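PDB 2GF4: protein Vng1086c from Halobacterium sp., which is of unknown function but binds calcium and belongs to the uncharacterised UPF0058 family. Local coordinates for residues Glu8-Met13 against Ala32-Leu37. Residues are numbered along the deposited sequence; the frame is centred on the assembly and turned at random.
Sequences ELHEQM and AAYEEL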
ATOM      1  N   GLU A   8      13.543  17.752   3.657  1.00 30.29           N
ATOM      2  CA  GLU A   8      13.009  17.977   4.996  1.00 35.19           C
ATOM      3  C   GLU A   8      11.957  16.924   5.324  1.00 31.38           C
ATOM      4  O   GLU A   8      11.876  16.486   6.474  1.00 27.86           O
ATOM      5  CB  GLU A   8      12.441  19.398   5.088  1.00 45.60           C
ATOM      6  CG  GLU A   8      13.568  20.446   5.159  1.00 63.63           C
ATOM      7  CD  GLU A   8      13.082  21.887   5.084  1.00 73.47           C
ATOM      8  OE1 GLU A   8      12.709  22.460   6.128  1.00 79.88           O
ATOM      9  OE2 GLU A   8      13.074  22.461   3.974  1.00 79.29           O
ATOM     10  N   LEU A   9      11.172  16.504   4.336  1.00 25.53           N
ATOM     11  CA  LEU A   9      10.150  15.483   4.574  1.00 22.04           C
ATOM     12  C   LEU A   9      10.870  14.173   4.878  1.00 18.58           C
ATOM     13  O   LEU A   9      10.503  13.483   5.833  1.00 20.12           O
ATOM     14  CB  LEU A   9       9.277  15.349   3.329  1.00 17.68           C
ATOM     15  CG  LEU A   9       8.108  14.363   3.422  1.00 19.63           C
ATOM     16  CD1 LEU A   9       7.177  14.794   4.490  1.00 20.36           C
ATOM     17  CD2 LEU A   9       7.383  14.314   2.130  1.00 20.19           C
ATOM     18  N   HIS A  10      11.859  13.809   4.068  1.00 18.11           N
ATOM     19  CA  HIS A  10      12.625  12.598   4.307  1.00 18.46           C
ATOM     20  C   HIS A  10      13.263  12.660   5.732  1.00 20.85           C
ATOM     21  O   HIS A  10      13.152  11.678   6.470  1.00 19.89           O
ATOM     22  CB  HIS A  10      13.671  12.479   3.213  1.00 17.79           C
ATOM     23  CG  HIS A  10      14.375  11.160   3.170  1.00 18.29           C
ATOM     24  ND1 HIS A  10      15.338  10.860   2.231  1.00 18.42           N
ATOM     25  CD2 HIS A  10      14.284  10.074   3.972  1.00 15.88           C
ATOM     26  CE1 HIS A  10      15.810   9.656   2.466  1.00 14.89           C
ATOM     27  NE2 HIS A  10      15.186   9.156   3.511  1.00 18.02           N
ATOM     28  N   GLU A  11      13.867  13.793   6.136  1.00 22.58           N
ATOM     29  CA  GLU A  11      14.488  13.912   7.473  1.00 26.41           C
ATOM     30  C   GLU A  11      13.477  13.604   8.554  1.00 25.03           C
ATOM     31  O   GLU A  11      13.788  12.839   9.469  1.00 23.03           O
ATOM     32  CB  GLU A  11      15.018  15.332   7.691  1.00 31.77           C
ATOM     33  CG  GLU A  11      16.284  15.416   8.546  1.00 43.88           C
ATOM     34  CD  GLU A  11      17.296  16.378   7.931  1.00 52.42           C
ATOM     35  OE1 GLU A  11      18.477  16.004   7.740  1.00 55.30           O
ATOM     36  OE2 GLU A  11      16.895  17.526   7.626  1.00 55.59           O
ATOM     37  N   GLN A  12      12.280  14.188   8.466  1.00 23.08           N
ATOM     38  CA  GLN A  12      11.277  13.940   9.489  1.00 23.96           C
ATOM     39  C   GLN A  12      10.758  12.497   9.475  1.00 23.63           C
ATOM     40  O   GLN A  12      10.518  11.940  10.551  1.00 21.74           O
ATOM     41  CB  GLN A  12      10.128  14.941   9.344  1.00 26.20           C
ATOM     42  CG  GLN A  12      10.507  16.370   9.761  1.00 30.16           C
ATOM     43  CD  GLN A  12      11.099  16.462  11.160  1.00 32.01           C
ATOM     44  OE1 GLN A  12      10.717  15.732  12.070  1.00 33.78           O
ATOM     45  NE2 GLN A  12      12.008  17.400  11.330  1.00 33.57           N
HETATM   46  N   MSE A  13      10.586  11.884   8.303  1.00 22.11           N
HETATM   47  CA  MSE A  13      10.118  10.500   8.265  1.00 21.90           C
HETATM   48  C   MSE A  13      11.175   9.613   8.892  1.00 21.80           C
HETATM   49  O   MSE A  13      10.837   8.533   9.394  1.00 19.69           O
HETATM   50  CB  MSE A  13       9.860  10.071   6.832  1.00 23.03           C
HETATM   51  CG  MSE A  13       8.507  10.620   6.350  1.00 24.70           C
HETATM   52 SE   MSE A  13       6.950   9.930   7.480  1.00 37.21          SE
HETATM   53  CE  MSE A  13       6.927   7.903   7.076  1.00 28.07           C
ATOM     54  N   ALA A  32      13.007  -2.727   6.400  1.00 27.02           N
ATOM     55  CA  ALA A  32      14.080  -3.295   5.619  1.00 29.98           C
ATOM     56  C   ALA A  32      14.095  -2.931   4.161  1.00 29.68           C
ATOM     57  O   ALA A  32      15.176  -2.917   3.573  1.00 29.19           O
ATOM     58  CB  ALA A  32      14.096  -4.724   5.786  1.00 31.54           C
ATOM     59  N   ALA A  33      12.953  -2.618   3.565  1.00 28.31           N
ATOM     60  CA  ALA A  33      13.005  -2.203   2.174  1.00 28.76           C
ATOM     61  C   ALA A  33      13.606  -0.798   2.053  1.00 28.20           C
ATOM     62  O   ALA A  33      14.337  -0.549   1.092  1.00 27.90           O
ATOM     63  CB  ALA A  33      11.688  -2.200   1.629  1.00 30.27           C
ATOM     64  N   TYR A  34      13.290   0.124   2.968  1.00 27.12           N
ATOM     65  CA  TYR A  34      13.887   1.451   2.892  1.00 25.27           C
ATOM     66  C   TYR A  34      15.409   1.304   2.999  1.00 25.03           C
ATOM     67  O   TYR A  34      16.108   1.962   2.243  1.00 24.84           O
ATOM     68  CB  TYR A  34      13.377   2.322   4.030  1.00 23.41           C
ATOM     69  CG  TYR A  34      14.177   3.570   4.255  1.00 23.87           C
ATOM     70  CD1 TYR A  34      13.987   4.697   3.464  1.00 20.97           C
ATOM     71  CD2 TYR A  34      15.090   3.636   5.296  1.00 22.80           C
ATOM     72  CE1 TYR A  34      14.673   5.840   3.714  1.00 22.46           C
ATOM     73  CE2 TYR A  34      15.784   4.771   5.543  1.00 22.16           C
ATOM     74  CZ  TYR A  34      15.561   5.861   4.751  1.00 21.96           C
ATOM     75  OH  TYR A  34      16.266   7.002   4.975  1.00 21.88           O
ATOM     76  N   GLU A  35      15.930   0.457   3.889  1.00 26.34           N
ATOM     77  CA  GLU A  35      17.385   0.335   4.008  1.00 29.15           C
ATOM     78  C   GLU A  35      18.027  -0.239   2.746  1.00 29.65           C
ATOM     79  O   GLU A  35      19.171   0.090   2.455  1.00 29.88           O
ATOM     80  CB  GLU A  35      17.726  -0.505   5.230  1.00 29.73           C
ATOM     81  CG  GLU A  35      17.070   0.001   6.518  1.00 34.20           C
ATOM     82  CD  GLU A  35      17.770   1.198   7.103  1.00 36.45           C
ATOM     83  OE1 GLU A  35      18.901   1.488   6.668  1.00 38.24           O
ATOM     84  OE2 GLU A  35      17.231   1.865   8.018  1.00 35.62           O
ATOM     85  N   GLU A  36      17.322  -1.087   1.999  1.00 31.09           N
ATOM     86  CA  GLU A  36      17.888  -1.609   0.757  1.00 31.17           C
ATOM     87  C   GLU A  36      18.094  -0.476  -0.229  1.00 27.27           C
ATOM     88  O   GLU A  36      19.021  -0.531  -1.023  1.00 27.18           O
ATOM     89  CB  GLU A  36      16.945  -2.598   0.103  1.00 36.70           C
ATOM     90  CG  GLU A  36      16.771  -3.849   0.896  1.00 47.48           C
ATOM     91  CD  GLU A  36      15.836  -4.824   0.222  1.00 53.35           C
ATOM     92  OE1 GLU A  36      15.528  -4.658  -0.984  1.00 56.56           O
ATOM     93  OE2 GLU A  36      15.406  -5.786   0.889  1.00 57.11           O
ATOM     94  N   LEU A  37      17.233   0.529  -0.225  1.00 24.41           N
ATOM     95  CA  LEU A  37      17.399   1.616  -1.171  1.00 23.46           C
ATOM     96  C   LEU A  37      18.696   2.401  -0.931  1.00 23.48           C
ATOM     97  O   LEU A  37      19.298   2.894  -1.880  1.00 22.36           O
ATOM     98  CB  LEU A  37      16.193   2.549  -1.052  1.00 22.64           C
ATOM     99  CG  LEU A  37      16.269   3.865  -1.834  1.00 22.14           C
ATOM    100  CD1 LEU A  37      16.300   3.530  -3.261  1.00 24.27           C
ATOM    101  CD2 LEU A  37      15.103   4.744  -1.557  1.00 22.99           C
TER
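Tyr34 meets the imidazole of His10 at the rim, where the tyrosine hydroxyl OH and the ortho carbon CE1 come up against His10 NE2. The hydrogen bond between His10 NE2 and Tyr34 OH measures 2.8 Å with an angle of 154°, and either atom could be its donor. Tyr34 OH lies close to the imidazole plane and NE2 close to the phenol plane, so each ring is approached at its edge. Although the planes stand at 89°, neither ring lies over the face of the other, which rules out a T-shaped stack; the centroids are 5.6 Å apart. Beside the bond, His10 NE2 is 3.4 Å from Tyr34 CE1, a closeness that follows from the bond to OH. The two side chains reach in from opposite directions, His10 with CG anti to its own backbone nitrogen (chi1 -169°) and Tyr34 likewise, and this extension lets two well-separated helices meet through one pair of residues. Accordingly, just 76 Å² is buried between the segments.

The other ring nitrogen of His10, ND1, hydrogen-bonds to ND1 of His51, so both ring nitrogens are engaged and the flip of the ring is constrained. Replacing His10 with a leucine would probably leave the hydroxyl of the buried Tyr34 without this partner and deprive His51 of its mate as well.

The calcium ion, bound by Asp38 and Glu40, lies about 7 Å from the side chain of Tyr34, placing the tyrosine end of the pair near the metal site. Within the fold, the bond links helix 3-21 to the short helix 32-37, while both side chains also pack on Ala54 of helix 48-71 and on Pro41 of the loop between these last two helices.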